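Local coordinates for dockerin type 1 (Clostridium thermocellum, PDB 4DH2), which binds two calcium ions and docks onto a cohesin in the cellulosome, as the dockerin part of a longer protein that is probably a glycoside hydrolase, at residues S19-M24 / N58-Y63; R26-I31 / I52-C57; G44-D49 / R69-N74. All blocks are in the same frame, centred on the assembly; numbering follows the deposited sequence.

Contact 1 of 3, residues S19-M24 / N58-Y63; sequences SDYVLM and NYLKRY. With CA (calcium ion), chain H; SO4 (sulfate ion), chain K; SO4 (sulfate ion), chain J.
Leu-60 and Tyr-21 lead an apolar, mostly buried contact between helix 18-28 and helix 54-64, with Tyr-21 and Lys-61 at the side that the cohesin covers. These are the helices that the two calcium loops run into, and they pack nearly antiparallel (161°) in the EF-hand-like type I dockerin fold. The segment axes come within 9.9 Å. Leu-60 points at the partner helix, its CD2 3.6 Å from Asp-20 O and 3.7 Å from Tyr-21 CA. Its other methyl, CD1, meets Met-24 CE at 3.9 Å, where the two side chains cross obliquely.

With CG anti to the backbone N (chi1 -173°), the Tyr-21 side chain slides past that of Leu-60 in the opposite direction, Tyr-21 CD1 being 3.9 Å from Leu-60 CB. Further out, the same ring packs on Lys-61 CB through CE1. Tyr-21 OH sits 3.0 Å from Lys-61 CE, which is not a hydrogen bond. A bend at chi3 (-78°) puts Lys-61 CE there. The amine goes on to a salt bridge with Asp-79 of the cohesin chain, and Leu-92 of that chain packs on both Tyr-21 and Lys-61.

Asp-20 binds the calcium ion of the first site through both carboxylate oxygens, and OD2 also accepts from Asn-17 N. Asn-58 and Arg-62 share O3 of one sulfate, probably from the crystallisation liquor. Arg-62 NE donates to that O3 over 2.7 Å.

The two segments are therefore held to each other by hydrocarbon packing, while their polar ends serve calcium, the cohesin and sulfate.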
loop_
_atom_site.group_PDB
_atom_site.type_symbol
_atom_site.label_atom_id
_atom_site.label_comp_id
_atom_site.label_asym_id
_atom_site.label_seq_id
_atom_site.Cartn_x
_atom_site.Cartn_y
_atom_site.Cartn_z
ATOM N N SER B 19 6.275 -5.410 -8.459
ATOM C CA SER B 19 7.353 -6.195 -9.041
ATOM C C SER B 19 8.382 -5.305 -9.747
ATOM O O SER B 19 9.592 -5.590 -9.724
ATOM C CB SER B 19 6.823 -7.274 -9.994
ATOM O OG SER B 19 6.076 -8.231 -9.256
ATOM N N ASP B 20 7.922 -4.257 -10.421
ATOM C CA ASP B 20 8.845 -3.351 -11.081
ATOM C C ASP B 20 9.686 -2.591 -10.072
ATOM O O ASP B 20 10.854 -2.294 -10.309
ATOM C CB ASP B 20 8.074 -2.377 -11.938
ATOM C CG ASP B 20 7.230 -3.102 -12.968
ATOM O OD1 ASP B 20 7.798 -3.672 -13.912
ATOM O OD2 ASP B 20 6.008 -3.137 -12.764
ATOM N N TYR B 21 9.080 -2.254 -8.945
ATOM C CA TYR B 21 9.806 -1.574 -7.870
ATOM C C TYR B 21 10.913 -2.452 -7.278
ATOM O O TYR B 21 12.068 -2.014 -7.094
ATOM C CB TYR B 21 8.812 -1.192 -6.767
ATOM C CG TYR B 21 9.361 -0.341 -5.645
ATOM C CD1 TYR B 21 9.974 0.873 -5.901
ATOM C CD2 TYR B 21 9.212 -0.738 -4.323
ATOM C CE1 TYR B 21 10.465 1.648 -4.882
ATOM C CE2 TYR B 21 9.704 0.042 -3.286
ATOM C CZ TYR B 21 10.327 1.234 -3.590
ATOM O OH TYR B 21 10.820 2.031 -2.585
ATOM N N VAL B 22 10.571 -3.691 -6.958
ATOM C CA VAL B 22 11.552 -4.629 -6.424
ATOM C C VAL B 22 12.668 -4.874 -7.434
ATOM O O VAL B 22 13.872 -4.852 -7.071
ATOM C CB VAL B 22 10.873 -5.961 -6.065
ATOM C CG1 VAL B 22 11.894 -6.979 -5.651
ATOM C CG2 VAL B 22 9.846 -5.731 -4.911
ATOM N N LEU B 23 12.303 -5.056 -8.710
ATOM C CA LEU B 23 13.306 -5.237 -9.756
ATOM C C LEU B 23 14.231 -4.016 -9.909
ATOM O O LEU B 23 15.462 -4.165 -10.055
ATOM C CB LEU B 23 12.657 -5.585 -11.093
ATOM C CG LEU B 23 12.086 -7.007 -11.204
ATOM C CD1 LEU B 23 11.264 -7.116 -12.473
ATOM C CD2 LEU B 23 13.158 -8.076 -11.183
ATOM N N MET B 24 13.668 -2.820 -9.876
ATOM C CA MET B 24 14.466 -1.609 -9.947
ATOM C C MET B 24 15.487 -1.567 -8.797
ATOM O O MET B 24 16.677 -1.284 -9.002
ATOM C CB MET B 24 13.551 -0.391 -9.863
ATOM C CG MET B 24 14.288 0.910 -9.724
ATOM S SD MET B 24 15.091 1.408 -11.245
ATOM C CE MET B 24 13.647 2.198 -11.972
ATOM N N ASN B 58 12.888 6.164 -6.583
ATOM C CA ASN B 58 12.010 7.031 -5.799
ATOM C C ASN B 58 10.770 7.464 -6.565
ATOM O O ASN B 58 9.682 7.588 -5.987
ATOM C CB ASN B 58 12.770 8.254 -5.314
ATOM C CG ASN B 58 12.012 8.991 -4.232
ATOM O OD1 ASN B 58 11.859 8.484 -3.124
ATOM N ND2 ASN B 58 11.499 10.156 -4.559
ATOM N N TYR B 59 10.895 7.687 -7.876
ATOM C CA TYR B 59 9.729 8.030 -8.672
ATOM C C TYR B 59 8.789 6.858 -8.704
ATOM O O TYR B 59 7.574 7.038 -8.644
ATOM C CB TYR B 59 10.071 8.445 -10.107
ATOM C CG TYR B 59 10.324 9.912 -10.245
ATOM C CD1 TYR B 59 11.613 10.404 -10.335
ATOM C CD2 TYR B 59 9.275 10.814 -10.258
ATOM C CE1 TYR B 59 11.860 11.763 -10.442
ATOM C CE2 TYR B 59 9.501 12.169 -10.361
ATOM C CZ TYR B 59 10.788 12.640 -10.465
ATOM O OH TYR B 59 10.998 13.991 -10.568
ATOM N N LEU B 60 9.327 5.649 -8.812
ATOM C CA LEU B 60 8.454 4.475 -8.767
ATOM C C LEU B 60 7.702 4.408 -7.433
ATOM O O LEU B 60 6.498 4.116 -7.418
ATOM C CB LEU B 60 9.204 3.160 -8.970
ATOM C CG LEU B 60 9.199 2.578 -10.367
ATOM C CD1 LEU B 60 10.023 3.472 -11.271
ATOM C CD2 LEU B 60 9.763 1.174 -10.335
ATOM N N LYS B 61 8.406 4.680 -6.327
ATOM C CA LYS B 61 7.791 4.675 -5.004
ATOM C C LYS B 61 6.658 5.689 -4.985
ATOM O O LYS B 61 5.550 5.364 -4.551
ATOM C CB LYS B 61 8.822 4.997 -3.923
ATOM C CG LYS B 61 8.270 5.130 -2.509
ATOM C CD LYS B 61 9.290 5.655 -1.484
ATOM C CE LYS B 61 10.256 4.562 -1.031
ATOM N NZ LYS B 61 10.932 4.821 0.297
ATOM N N ARG B 62 6.927 6.910 -5.450
ATOM C CA ARG B 62 5.895 7.970 -5.509
ATOM C C ARG B 62 4.670 7.567 -6.329
ATOM O O ARG B 62 3.512 7.862 -5.973
ATOM C CB ARG B 62 6.489 9.281 -6.069
ATOM C CG ARG B 62 7.427 9.990 -5.119
ATOM C CD ARG B 62 8.001 11.236 -5.782
ATOM N NE ARG B 62 8.966 11.907 -4.944
ATOM C CZ ARG B 62 9.755 12.896 -5.362
ATOM N NH1 ARG B 62 9.691 13.313 -6.623
ATOM N NH2 ARG B 62 10.611 13.467 -4.520
ATOM N N TYR B 63 4.919 6.906 -7.445
ATOM C CA TYR B 63 3.859 6.435 -8.307
ATOM C C TYR B 63 3.032 5.388 -7.573
ATOM O O TYR B 63 1.805 5.448 -7.578
ATOM C CB TYR B 63 4.481 5.864 -9.575
ATOM C CG TYR B 63 3.501 5.281 -10.567
ATOM C CD1 TYR B 63 2.942 6.064 -11.569
ATOM C CD2 TYR B 63 3.153 3.948 -10.512
ATOM C CE1 TYR B 63 2.047 5.509 -12.495
ATOM C CE2 TYR B 63 2.261 3.392 -11.418
ATOM C CZ TYR B 63 1.712 4.178 -12.404
ATOM O OH TYR B 63 0.831 3.608 -13.307
HETATM CA CA CA H . 5.621 -4.495 -14.721
HETATM S S SO4 K . 9.600 11.955 -1.490
HETATM O O1 SO4 K . 9.420 11.481 -0.120
HETATM O O2 SO4 K . 11.001 12.345 -1.674
HETATM O O3 SO4 K . 9.274 10.878 -2.420
HETATM O O4 SO4 K . 8.710 13.092 -1.749
HETATM S S SO4 J . 14.343 15.138 -11.153
HETATM O O1 SO4 J . 13.727 14.841 -9.864
HETATM O O2 SO4 J . 15.689 14.567 -11.130
HETATM O O3 SO4 J . 13.541 14.594 -12.242
HETATM O O4 SO4 J . 14.417 16.587 -11.354
HETATM O O HOH W 1 4.972 -5.986 -12.931
#

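Contact 2 of 3, residues R26-I31 / I52-C57; sequences RYILRI and INDIDC. With CA (calcium ion), chain I.
Ile-52 meets the Tyr-27 ring obliquely, with Ile-52 CG2 4.0 Å from Tyr-27 CE2. The two side chains cross at about a right angle. Ile-52 CD1 extends to the phenol end, 3.8 Å from Tyr-27 OH. The ring of Phe-35 stacks on Tyr-27. A second flat group, the Asp-54 carboxylate, lies against Ile-28: OD1 is 3.7 Å from Ile-28 CD1 and touches CG2 too. Ile-28 CD1 also presses on the backbone, 3.4 Å from Asn-53 O, and reaches Cys-57 CB at 4.1 Å.

This backbone is the start of helix 54-64, whose first turn carries Asp-56, the last ligand of the second calcium loop of the EF-hand-like dockerin fold. Asn-53 is the N-cap and forms a capping box with Asp-56. Asn-53 OD1 accepts from Ile-55 N, which sits 49° above the carbonyl plane. In return Asn-53 N donates to the anti lone pair of Asp-56 OD2 over 2.9 Å. Both Asp-56 oxygens bind calcium, so one carboxylate completes the capping box and holds the metal. Water 2, a calcium ligand, donates to Asn-53 OD1. Across the contact, helix 18-28 closes in a Schellman motif, with Arg-30 at positive phi (63°).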
loop_
_atom_site.group_PDB
_atom_site.type_symbol
_atom_site.label_atom_id
_atom_site.label_comp_id
_atom_site.label_asym_id
_atom_site.label_seq_id
_atom_site.Cartn_x
_atom_site.Cartn_y
_atom_site.Cartn_z
ATOM N N ARG B 26 16.661 -4.079 -7.000
ATOM C CA ARG B 26 17.687 -5.111 -7.183
ATOM C C ARG B 26 18.636 -4.752 -8.285
ATOM O O ARG B 26 19.815 -5.037 -8.212
ATOM C CB ARG B 26 17.029 -6.458 -7.489
ATOM C CG ARG B 26 16.298 -6.973 -6.266
ATOM C CD ARG B 26 15.597 -8.320 -6.540
ATOM N NE ARG B 26 14.848 -8.668 -5.350
ATOM C CZ ARG B 26 14.040 -9.715 -5.241
ATOM N NH1 ARG B 26 13.921 -10.546 -6.259
ATOM N NH2 ARG B 26 13.377 -9.919 -4.115
ATOM N N TYR B 27 18.122 -4.113 -9.321
ATOM C CA TYR B 27 18.972 -3.729 -10.422
ATOM C C TYR B 27 19.996 -2.672 -9.991
ATOM O O TYR B 27 21.180 -2.811 -10.309
ATOM C CB TYR B 27 18.104 -3.238 -11.571
ATOM C CG TYR B 27 18.834 -2.616 -12.732
ATOM C CD1 TYR B 27 19.003 -3.316 -13.922
ATOM C CD2 TYR B 27 19.263 -1.302 -12.673
ATOM C CE1 TYR B 27 19.629 -2.743 -15.007
ATOM C CE2 TYR B 27 19.913 -0.721 -13.746
ATOM C CZ TYR B 27 20.093 -1.442 -14.920
ATOM O OH TYR B 27 20.714 -0.857 -16.019
ATOM N N ILE B 28 19.553 -1.660 -9.257
ATOM C CA ILE B 28 20.478 -0.602 -8.809
ATOM C C ILE B 28 21.487 -1.172 -7.821
ATOM O O ILE B 28 22.638 -0.735 -7.788
ATOM C CB ILE B 28 19.730 0.604 -8.248
ATOM C CG1 ILE B 28 18.916 1.267 -9.362
ATOM C CG2 ILE B 28 20.706 1.629 -7.651
ATOM C CD1 ILE B 28 17.834 2.146 -8.813
ATOM N N LEU B 29 21.089 -2.181 -7.050
ATOM C CA LEU B 29 22.006 -2.828 -6.115
ATOM C C LEU B 29 22.930 -3.811 -6.786
ATOM O O LEU B 29 23.839 -4.347 -6.161
ATOM C CB LEU B 29 21.230 -3.559 -5.025
ATOM C CG LEU B 29 20.491 -2.669 -4.057
ATOM C CD1 LEU B 29 19.528 -3.508 -3.214
ATOM C CD2 LEU B 29 21.506 -1.953 -3.159
ATOM N N ARG B 30 22.668 -4.066 -8.053
ATOM C CA ARG B 30 23.369 -5.059 -8.843
ATOM C C ARG B 30 23.130 -6.449 -8.263
ATOM O O ARG B 30 23.919 -7.368 -8.440
ATOM C CB ARG B 30 24.873 -4.701 -8.952
ATOM C CG ARG B 30 25.664 -5.558 -9.893
ATOM C CD ARG B 30 24.969 -5.780 -11.197
ATOM N NE ARG B 30 25.703 -6.697 -12.067
ATOM C CZ ARG B 30 25.640 -8.023 -12.000
ATOM N NH1 ARG B 30 24.887 -8.634 -11.076
ATOM N NH2 ARG B 30 26.350 -8.744 -12.861
ATOM N N ILE B 31 21.991 -6.607 -7.588
ATOM C CA ILE B 31 21.550 -7.948 -7.200
ATOM C C ILE B 31 21.081 -8.711 -8.433
ATOM O O ILE B 31 21.188 -9.940 -8.501
ATOM C CB ILE B 31 20.483 -7.889 -6.078
ATOM C CG1 ILE B 31 21.211 -7.670 -4.743
ATOM C CG2 ILE B 31 19.678 -9.195 -6.051
ATOM C CD1 ILE B 31 20.400 -7.196 -3.649
ATOM N N ILE B 52 19.813 5.772 -14.998
ATOM C CA ILE B 52 18.964 4.934 -14.136
ATOM C C ILE B 52 19.629 4.877 -12.779
ATOM O O ILE B 52 20.772 4.417 -12.642
ATOM C CB ILE B 52 18.816 3.493 -14.632
ATOM C CG1 ILE B 52 18.319 3.443 -16.073
ATOM C CG2 ILE B 52 17.825 2.744 -13.728
ATOM C CD1 ILE B 52 18.278 2.006 -16.649
ATOM N N ASN B 53 18.926 5.351 -11.759
ATOM C CA ASN B 53 19.482 5.315 -10.416
ATOM C C ASN B 53 18.386 5.500 -9.367
ATOM O O ASN B 53 17.220 5.327 -9.681
ATOM C CB ASN B 53 20.598 6.337 -10.256
ATOM C CG ASN B 53 20.140 7.753 -10.408
ATOM O OD1 ASN B 53 18.940 8.071 -10.419
ATOM N ND2 ASN B 53 21.116 8.647 -10.534
ATOM N N ASP B 54 18.779 5.818 -8.138
ATOM C CA ASP B 54 17.817 5.804 -7.052
ATOM C C ASP B 54 16.735 6.888 -7.231
ATOM O O ASP B 54 15.637 6.789 -6.667
ATOM C CB ASP B 54 18.550 5.823 -5.694
ATOM C CG ASP B 54 19.127 4.414 -5.326
ATOM O OD1 ASP B 54 18.361 3.409 -5.388
ATOM O OD2 ASP B 54 20.342 4.290 -5.015
ATOM N N ILE B 55 17.003 7.910 -8.033
ATOM C CA ILE B 55 15.962 8.885 -8.333
ATOM C C ILE B 55 14.782 8.230 -9.055
ATOM O O ILE B 55 13.618 8.524 -8.783
ATOM C CB ILE B 55 16.517 10.025 -9.183
ATOM C CG1 ILE B 55 17.562 10.793 -8.368
ATOM C CG2 ILE B 55 15.375 10.946 -9.643
ATOM C CD1 ILE B 55 18.405 11.763 -9.207
ATOM N N ASP B 56 15.094 7.329 -9.979
ATOM C CA ASP B 56 14.065 6.587 -10.678
ATOM C C ASP B 56 13.320 5.670 -9.741
ATOM O O ASP B 56 12.092 5.576 -9.807
ATOM C CB ASP B 56 14.689 5.772 -11.795
ATOM C CG ASP B 56 15.370 6.656 -12.788
ATOM O OD1 ASP B 56 14.653 7.380 -13.485
ATOM O OD2 ASP B 56 16.614 6.686 -12.819
ATOM N N CYS B 57 14.064 5.011 -8.854
ATOM C CA CYS B 57 13.424 4.162 -7.847
ATOM C C CYS B 57 12.455 4.975 -7.000
ATOM O O CYS B 57 11.340 4.542 -6.708
ATOM C CB CYS B 57 14.470 3.546 -6.940
ATOM S SG CYS B 57 13.940 1.970 -6.273
HETATM CA CA CA I . 16.597 8.678 -14.361
HETATM O O HOH W 2 17.721 9.536 -12.549
#

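Contact 3 of 3, residues G44-D49 / R69-N74; sequences GDVNGD and REFPKN. With CA (calcium ion), chain I; SO4 (sulfate ion), chain J.
Val-46 lies aslant over one face of the Phe-71 ring. Val-46 CB is 4.0 Å from the Phe-71 ring centroid, a CH-pi contact, and CG1 lies over the ring centre. Tyr-63 stacks on the Phe-71 ring. The backbone adds a bond here: Lys-73 N donates to Val-46 O over 3.0 Å, at 163°.

Pro-72 lays its ring against Asn-47, with Pro-72 CB 3.8 Å from Asn-47 CA. Lys-73 runs past Gly-48, its CD 3.9 Å from Gly-48 CA. A turn at chi3 (93°) sets Lys-73 CE near Asp-45 O, and NZ donates to that oxygen over 2.8 Å. NZ also donates to Trp-42 O, and the charge lies against the Trp-42 ring as a cation-pi pair. Two carbonyls thus hold the amine, which stays 4.4 Å from Asp-45 OD2, beyond a salt bridge. Asp-45 OD2 instead accepts from Asn-50 N.

On the metal side, OD1 of Asp-45, Asn-47 and Asp-49 all bind one calcium ion. Asn-47 ND2 donates to Asp-49 OD2 from above the carboxylate plane and also to a sulfate. Val-51 O, Asp-56 and water 2 complete the site. This is the second EF-hand-like calcium loop of a type I dockerin, with the chain after helix 54-64 packed along it.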
loop_
_atom_site.group_PDB
_atom_site.type_symbol
_atom_site.label_atom_id
_atom_site.label_comp_id
_atom_site.label_asym_id
_atom_site.label_seq_id
_atom_site.Cartn_x
_atom_site.Cartn_y
_atom_site.Cartn_z
ATOM N N GLY B 44 13.495 2.100 -17.593
ATOM C CA GLY B 44 13.992 2.367 -16.247
ATOM C C GLY B 44 14.290 3.801 -15.924
ATOM O O GLY B 44 14.319 4.154 -14.744
ATOM N N ASP B 45 14.579 4.627 -16.937
ATOM C CA ASP B 45 14.856 6.042 -16.697
ATOM C C ASP B 45 13.527 6.780 -16.780
ATOM O O ASP B 45 13.134 7.243 -17.859
ATOM C CB ASP B 45 15.803 6.609 -17.750
ATOM C CG ASP B 45 15.937 8.116 -17.669
ATOM O OD1 ASP B 45 15.763 8.668 -16.578
ATOM O OD2 ASP B 45 16.205 8.768 -18.713
ATOM N N VAL B 46 12.831 6.874 -15.653
ATOM C CA VAL B 46 11.450 7.357 -15.678
ATOM C C VAL B 46 11.345 8.876 -15.616
ATOM O O VAL B 46 10.296 9.428 -15.944
ATOM C CB VAL B 46 10.604 6.757 -14.553
ATOM C CG1 VAL B 46 10.590 5.258 -14.631
ATOM C CG2 VAL B 46 11.105 7.209 -13.197
ATOM N N ASN B 47 12.406 9.548 -15.187
ATOM C CA ASN B 47 12.405 11.015 -15.144
ATOM C C ASN B 47 13.085 11.612 -16.370
ATOM O O ASN B 47 13.053 12.822 -16.577
ATOM C CB ASN B 47 13.005 11.575 -13.846
ATOM C CG ASN B 47 14.485 11.329 -13.730
ATOM O OD1 ASN B 47 14.976 10.357 -14.251
ATOM N ND2 ASN B 47 15.188 12.191 -13.012
ATOM N N GLY B 48 13.698 10.752 -17.175
ATOM C CA GLY B 48 14.240 11.152 -18.460
ATOM C C GLY B 48 15.513 11.977 -18.387
ATOM O O GLY B 48 15.729 12.838 -19.233
ATOM N N ASP B 49 16.359 11.725 -17.389
ATOM C CA ASP B 49 17.657 12.386 -17.308
ATOM C C ASP B 49 18.760 11.515 -17.903
ATOM O O ASP B 49 19.948 11.822 -17.774
ATOM C CB ASP B 49 18.006 12.788 -15.867
ATOM C CG ASP B 49 18.034 11.613 -14.912
ATOM O OD1 ASP B 49 17.820 10.477 -15.367
ATOM O OD2 ASP B 49 18.276 11.835 -13.706
ATOM N N ARG B 69 0.736 10.590 -10.770
ATOM C CA ARG B 69 -0.123 9.749 -11.602
ATOM C C ARG B 69 0.642 9.247 -12.791
ATOM O O ARG B 69 0.223 8.299 -13.457
ATOM C CB ARG B 69 -1.336 10.541 -12.122
ATOM C CG ARG B 69 -2.441 10.785 -11.104
ATOM C CD ARG B 69 -3.719 11.333 -11.763
ATOM N NE ARG B 69 -4.587 10.269 -12.278
ATOM C CZ ARG B 69 -5.880 10.417 -12.567
ATOM N NH1 ARG B 69 -6.582 9.387 -13.026
ATOM N NH2 ARG B 69 -6.482 11.590 -12.395
ATOM N N GLU B 70 1.756 9.909 -13.087
ATOM C CA GLU B 70 2.603 9.475 -14.187
ATOM C C GLU B 70 4.034 9.937 -13.922
ATOM O O GLU B 70 4.282 10.740 -13.026
ATOM C CB GLU B 70 2.138 10.101 -15.501
ATOM C CG GLU B 70 2.334 11.603 -15.513
ATOM C CD GLU B 70 1.557 12.297 -16.609
ATOM O OE1 GLU B 70 1.398 11.711 -17.700
ATOM O OE2 GLU B 70 1.102 13.435 -16.371
ATOM N N PHE B 71 4.949 9.443 -14.744
ATOM C CA PHE B 71 6.362 9.784 -14.631
ATOM C C PHE B 71 6.700 10.991 -15.495
ATOM O O PHE B 71 6.039 11.267 -16.493
ATOM C CB PHE B 71 7.212 8.587 -15.046
ATOM C CG PHE B 71 6.987 7.388 -14.187
ATOM C CD1 PHE B 71 7.326 7.426 -12.828
ATOM C CD2 PHE B 71 6.439 6.241 -14.704
ATOM C CE1 PHE B 71 7.093 6.329 -12.008
ATOM C CE2 PHE B 71 6.215 5.135 -13.885
ATOM C CZ PHE B 71 6.547 5.193 -12.537
ATOM N N PRO B 72 7.743 11.711 -15.115
ATOM C CA PRO B 72 8.095 12.915 -15.869
ATOM C C PRO B 72 8.312 12.636 -17.348
ATOM O O PRO B 72 7.874 13.438 -18.178
ATOM C CB PRO B 72 9.378 13.386 -15.194
ATOM C CG PRO B 72 9.241 12.899 -13.784
ATOM C CD PRO B 72 8.506 11.592 -13.857
ATOM N N LYS B 73 8.946 11.513 -17.682
ATOM C CA LYS B 73 9.176 11.182 -19.083
ATOM C C LYS B 73 7.918 10.578 -19.713
ATOM O O LYS B 73 7.239 9.782 -19.079
ATOM C CB LYS B 73 10.329 10.198 -19.189
ATOM C CG LYS B 73 10.659 9.757 -20.602
ATOM C CD LYS B 73 11.931 8.913 -20.648
ATOM C CE LYS B 73 11.615 7.417 -20.544
ATOM N NZ LYS B 73 12.846 6.550 -20.519
ATOM N N ASN B 74 7.624 10.925 -20.965
ATOM C CA ASN B 74 6.403 10.434 -21.624
ATOM C C ASN B 74 6.654 9.764 -22.977
ATOM O O ASN B 74 7.730 9.899 -23.552
ATOM C CB ASN B 74 5.408 11.582 -21.813
ATOM C CG ASN B 74 4.615 11.878 -20.556
ATOM O OD1 ASN B 74 3.746 11.098 -20.162
ATOM N ND2 ASN B 74 4.906 13.007 -19.923
HETATM CA CA CA I . 16.597 8.678 -14.361
HETATM S S SO4 J . 14.343 15.138 -11.153
HETATM O O1 SO4 J . 13.727 14.841 -9.864
HETATM O O2 SO4 J . 15.689 14.567 -11.130
HETATM O O3 SO4 J . 13.541 14.594 -12.242
HETATM O O4 SO4 J . 14.417 16.587 -11.354
HETATM O O HOH W 2 17.721 9.536 -12.549
#

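Overall arrangement
From the N terminus, the chain passes the first calcium loop and runs into helix 18-28, which supplies one segment each to contacts 1 and 2. It then passes through helix 40-44 and the second calcium loop, and enters helix 54-64. There contact 2 closes the shorter loop, from 26-31 to 52-57. Contact 1 closes the longer one, from 19-24 to 58-63, so contact 2 is nested inside it. Contact 3 joins 44-49 to 69-74 and crosses both. It ties the calcium loop to the chain that follows helix 54-64. Contacts 2 and 3 share one calcium ion and water 2, and Met-24 of contact 1 packs on residues of both.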